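Local atomic coordinates of BPH (Thiobacillus denitrificans, PDB entry 5OVS), a protein that assembles into a tetradecameric double ring, as a bacterial proteasome homologue, and probably hydrolyses proteins inside the cavity that the rings enclose. Residues Q70-S73 / V74-F78; S156-A159 / E160-A163. One frame throughout, in Å; residues are numbered along the deposited sequence.

Interaction 1: residues Q70-S73 / V74-F78; sequences QLDS and VARIF
Gln70 lies over one face of the Arg76 guanidinium, its NE2 3.0 Å from NH1, while the carboxylate of Asp72 approaches at the edge. Amide and guanidinium planes are inclined by 56°; with an N-H donor on each side, the first pair packs without bonding. Asp72 forms the true link, a salt bridge in which Arg76 NH1 donates to the syn side of OD1 over 2.7 Å. That bond is bent, 145° at the hydrogen. Placing CG between the backbone N and the carbonyl carbon (chi1 53°) turns the Asp72 carboxylate back toward the Arg76 side chain, while its OD2 forms a second salt bridge, with Arg117. With an alanine in place of Asp72, both arginines would probably lose their shared anion and the Arg76 guanidinium would be less fixed in its rotation.

Behind this charged layer, Ser73 is the N-cap: its OG accepts from Arg76 N at 3.0 Å, and its carbonyl O receives Ile77 N at 2.9 Å. Leu71 CB lies 4.1 Å from Ile77 CG1, and both side chains also touch Ile113. The chemistry thus illustrates a helix start secured in three ways, by a hydroxyl capping a first-turn amide, by ion pairing on the outer surface and by apolar contact underneath.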
loop_
_atom_site.group_PDB
_atom_site.type_symbol
_atom_site.label_atom_id
_atom_site.label_comp_id
_atom_site.label_asym_id
_atom_site.label_seq_id
_atom_site.Cartn_x
_atom_site.Cartn_y
_atom_site.Cartn_z
ATOM N N GLN K 70 -14.770 -19.703 41.493
ATOM C CA GLN K 70 -15.996 -19.075 41.943
ATOM C C GLN K 70 -16.238 -17.941 40.977
ATOM O O GLN K 70 -15.403 -17.046 40.855
ATOM C CB GLN K 70 -15.846 -18.535 43.356
ATOM C CG GLN K 70 -15.736 -19.629 44.399
ATOM C CD GLN K 70 -15.623 -19.094 45.821
ATOM O OE1 GLN K 70 -15.551 -19.861 46.783
ATOM N NE2 GLN K 70 -15.615 -17.775 45.958
ATOM N N LEU K 71 -17.365 -18.002 40.276
ATOM C CA LEU K 71 -17.697 -17.045 39.207
ATOM C C LEU K 71 -18.980 -16.318 39.593
ATOM O O LEU K 71 -19.932 -16.300 38.829
ATOM C CB LEU K 71 -17.900 -17.794 37.881
ATOM C CG LEU K 71 -16.727 -18.614 37.348
ATOM C CD1 LEU K 71 -17.144 -19.529 36.204
ATOM C CD2 LEU K 71 -15.589 -17.707 36.925
ATOM N N ASP K 72 -19.015 -15.746 40.798
ATOM C CA ASP K 72 -20.246 -15.165 41.341
ATOM C C ASP K 72 -20.112 -13.719 41.798
ATOM O O ASP K 72 -20.975 -13.208 42.512
ATOM C CB ASP K 72 -20.794 -16.036 42.474
ATOM C CG ASP K 72 -19.767 -16.330 43.570
ATOM O OD1 ASP K 72 -18.706 -15.677 43.671
ATOM O OD2 ASP K 72 -20.048 -17.251 44.350
ATOM N N SER K 73 -19.040 -13.054 41.379
ATOM C CA SER K 73 -18.967 -11.594 41.444
ATOM C C SER K 73 -18.162 -11.055 40.261
ATOM O O SER K 73 -17.381 -11.787 39.648
ATOM C CB SER K 73 -18.301 -11.161 42.733
ATOM O OG SER K 73 -16.896 -11.225 42.589
ATOM N N VAL K 74 -18.349 -9.773 39.956
ATOM C CA VAL K 74 -17.619 -9.102 38.881
ATOM C C VAL K 74 -16.098 -9.186 39.100
ATOM O O VAL K 74 -15.355 -9.583 38.192
ATOM C CB VAL K 74 -18.083 -7.628 38.747
ATOM C CG1 VAL K 74 -17.122 -6.799 37.909
ATOM C CG2 VAL K 74 -19.473 -7.569 38.141
ATOM N N ALA K 75 -15.642 -8.850 40.306
ATOM C CA ALA K 75 -14.209 -8.896 40.645
ATOM C C ALA K 75 -13.609 -10.304 40.569
ATOM O O ALA K 75 -12.435 -10.469 40.207
ATOM C CB ALA K 75 -13.964 -8.307 42.025
ATOM N N ARG K 76 -14.402 -11.313 40.909
ATOM C CA ARG K 76 -13.925 -12.699 40.841
ATOM C C ARG K 76 -13.866 -13.201 39.414
ATOM O O ARG K 76 -12.961 -13.939 39.050
ATOM C CB ARG K 76 -14.807 -13.628 41.672
ATOM C CG ARG K 76 -14.572 -13.499 43.160
ATOM C CD ARG K 76 -15.590 -14.306 43.956
ATOM N NE ARG K 76 -15.500 -14.048 45.391
ATOM C CZ ARG K 76 -16.344 -14.531 46.302
ATOM N NH1 ARG K 76 -17.369 -15.302 45.938
ATOM N NH2 ARG K 76 -16.171 -14.232 47.585
ATOM N N ILE K 77 -14.840 -12.810 38.611
ATOM C CA ILE K 77 -14.869 -13.213 37.212
ATOM C C ILE K 77 -13.737 -12.527 36.464
ATOM O O ILE K 77 -13.060 -13.147 35.649
ATOM C CB ILE K 77 -16.230 -12.901 36.544
ATOM C CG1 ILE K 77 -17.336 -13.751 37.185
ATOM C CG2 ILE K 77 -16.172 -13.157 35.033
ATOM C CD1 ILE K 77 -18.734 -13.227 36.938
ATOM N N PHE K 78 -13.510 -11.253 36.741
ATOM C CA PHE K 78 -12.430 -10.557 36.060
ATOM C C PHE K 78 -11.074 -11.220 36.311
ATOM O O PHE K 78 -10.269 -11.400 35.405
ATOM C CB PHE K 78 -12.335 -9.099 36.485
ATOM C CG PHE K 78 -11.104 -8.448 35.972
ATOM C CD1 PHE K 78 -10.975 -8.197 34.615
ATOM C CD2 PHE K 78 -10.042 -8.188 36.811
ATOM C CE1 PHE K 78 -9.818 -7.643 34.105
ATOM C CE2 PHE K 78 -8.881 -7.636 36.313
ATOM C CZ PHE K 78 -8.768 -7.363 34.956
#

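Interaction 2: residues S156-A159 / E160-A163; sequences SLDA and EAVA
Leu157 leads the segment onto Ala161 and Val162, its CD2 resting 3.8 Å from Ala161 CB and its CB 3.8 Å from Val162 CG2. Lying just before the N-cap and meeting the fourth helical residue, it completes a hydrophobic staple with Val162. Asp158 follows as the N-cap. A chi1 of 70° turns its carboxylate back across the helix start, so that OD1 accepts from Ala161 N at 3.1 Å; the donor comes from above the carboxylate plane, 46° out of it, yet the bond is fairly straight (157°). Asp158 O takes Val162 N, also at 3.1 Å, so the residue takes a capping bond through its side chain and the first regular helix bond through its carbonyl. Its carboxylate runs alongside that of Glu160, OD2 lying 4.7 Å from Glu160 OE1, a proximity of like charges that is probably mildly unfavourable. A water lies between these two oxygens, but at distances too short to trust, whereas Glu160 OE2 bonds Ser183 OG. Ala159 then opens the regular helix, its O accepting from Ala163 N at 2.9 Å. Among its neighbours, the turn lies between a helix and a sheet: Leu157 and Val162 face helix 141-151 through Ala151 and Met148, while Ala159 and Ala163 press against strands 3-8 and 11-16.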
loop_
_atom_site.group_PDB
_atom_site.type_symbol
_atom_site.label_atom_id
_atom_site.label_comp_id
_atom_site.label_asym_id
_atom_site.label_seq_id
_atom_site.Cartn_x
_atom_site.Cartn_y
_atom_site.Cartn_z
ATOM N N SER K 156 -46.941 -14.285 30.828
ATOM C CA SER K 156 -46.964 -15.724 30.589
ATOM C C SER K 156 -45.568 -16.374 30.404
ATOM O O SER K 156 -45.465 -17.598 30.356
ATOM C CB SER K 156 -47.813 -16.000 29.358
ATOM O OG SER K 156 -47.277 -15.314 28.248
ATOM N N LEU K 157 -44.505 -15.575 30.299
ATOM C CA LEU K 157 -43.168 -16.110 29.976
ATOM C C LEU K 157 -42.216 -16.027 31.161
ATOM O O LEU K 157 -41.990 -14.949 31.695
ATOM C CB LEU K 157 -42.567 -15.356 28.781
ATOM C CG LEU K 157 -43.388 -15.406 27.483
ATOM C CD1 LEU K 157 -42.835 -14.465 26.418
ATOM C CD2 LEU K 157 -43.470 -16.824 26.942
ATOM N N ASP K 158 -41.650 -17.157 31.564
ATOM C CA ASP K 158 -40.644 -17.150 32.620
ATOM C C ASP K 158 -39.274 -16.786 32.020
ATOM O O ASP K 158 -39.170 -16.507 30.822
ATOM C CB ASP K 158 -40.629 -18.491 33.386
ATOM C CG ASP K 158 -40.096 -19.659 32.561
ATOM O OD1 ASP K 158 -40.227 -19.633 31.317
ATOM O OD2 ASP K 158 -39.554 -20.613 33.174
ATOM N N ALA K 159 -38.228 -16.765 32.841
ATOM C CA ALA K 159 -36.887 -16.404 32.354
ATOM C C ALA K 159 -36.405 -17.330 31.242
ATOM O O ALA K 159 -35.796 -16.876 30.280
ATOM C CB ALA K 159 -35.882 -16.401 33.495
ATOM N N GLU K 160 -36.675 -18.625 31.368
ATOM C CA GLU K 160 -36.236 -19.575 30.352
ATOM C C GLU K 160 -36.918 -19.334 28.999
ATOM O O GLU K 160 -36.278 -19.347 27.962
ATOM C CB GLU K 160 -36.457 -21.002 30.822
ATOM C CG GLU K 160 -35.926 -22.040 29.851
ATOM C CD GLU K 160 -35.820 -23.421 30.457
ATOM O OE1 GLU K 160 -36.604 -23.747 31.371
ATOM O OE2 GLU K 160 -34.948 -24.184 30.009
ATOM N N ALA K 161 -38.216 -19.096 29.017
ATOM C CA ALA K 161 -38.955 -18.840 27.788
ATOM C C ALA K 161 -38.475 -17.571 27.113
ATOM O O ALA K 161 -38.438 -17.487 25.889
ATOM C CB ALA K 161 -40.447 -18.752 28.086
ATOM N N VAL K 162 -38.100 -16.580 27.913
ATOM C CA VAL K 162 -37.580 -15.331 27.363
ATOM C C VAL K 162 -36.172 -15.515 26.779
ATOM O O VAL K 162 -35.866 -14.987 25.688
ATOM C CB VAL K 162 -37.601 -14.201 28.402
ATOM C CG1 VAL K 162 -36.967 -12.944 27.833
ATOM C CG2 VAL K 162 -39.039 -13.926 28.830
ATOM N N ALA K 163 -35.330 -16.256 27.497
ATOM C CA ALA K 163 -33.966 -16.554 27.043
ATOM C C ALA K 163 -34.000 -17.340 25.749
ATOM O O ALA K 163 -33.275 -17.030 24.815
ATOM C CB ALA K 163 -33.212 -17.339 28.101
HETATM O O HOH W 1 -38.462 -22.762 32.769
#

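From the N terminus, interaction 1 comes first, ending the loop that leaves helix 54-64 and starting helix 74-91; interaction 2 does the same later, between helices 141-151 and 159-173. The two follow in series, neither nested nor crossed, and stay apart, about 17 Å between nearest atoms. Residues 70-78 tie their helix to strands 111-115, 118-122 and 128-131 of one sheet, and Val74 and Phe78 also pack on Leu56 and Ile57 of a neighbouring subunit. Residues 156-163 pack their helix start on the other sheet, against strands 3-8 and 11-16, and on helix 141-151. Two capped helix starts thus serve opposite outer layers, consistent with the alpha-beta-beta-alpha sandwich of proteasome-type subunits.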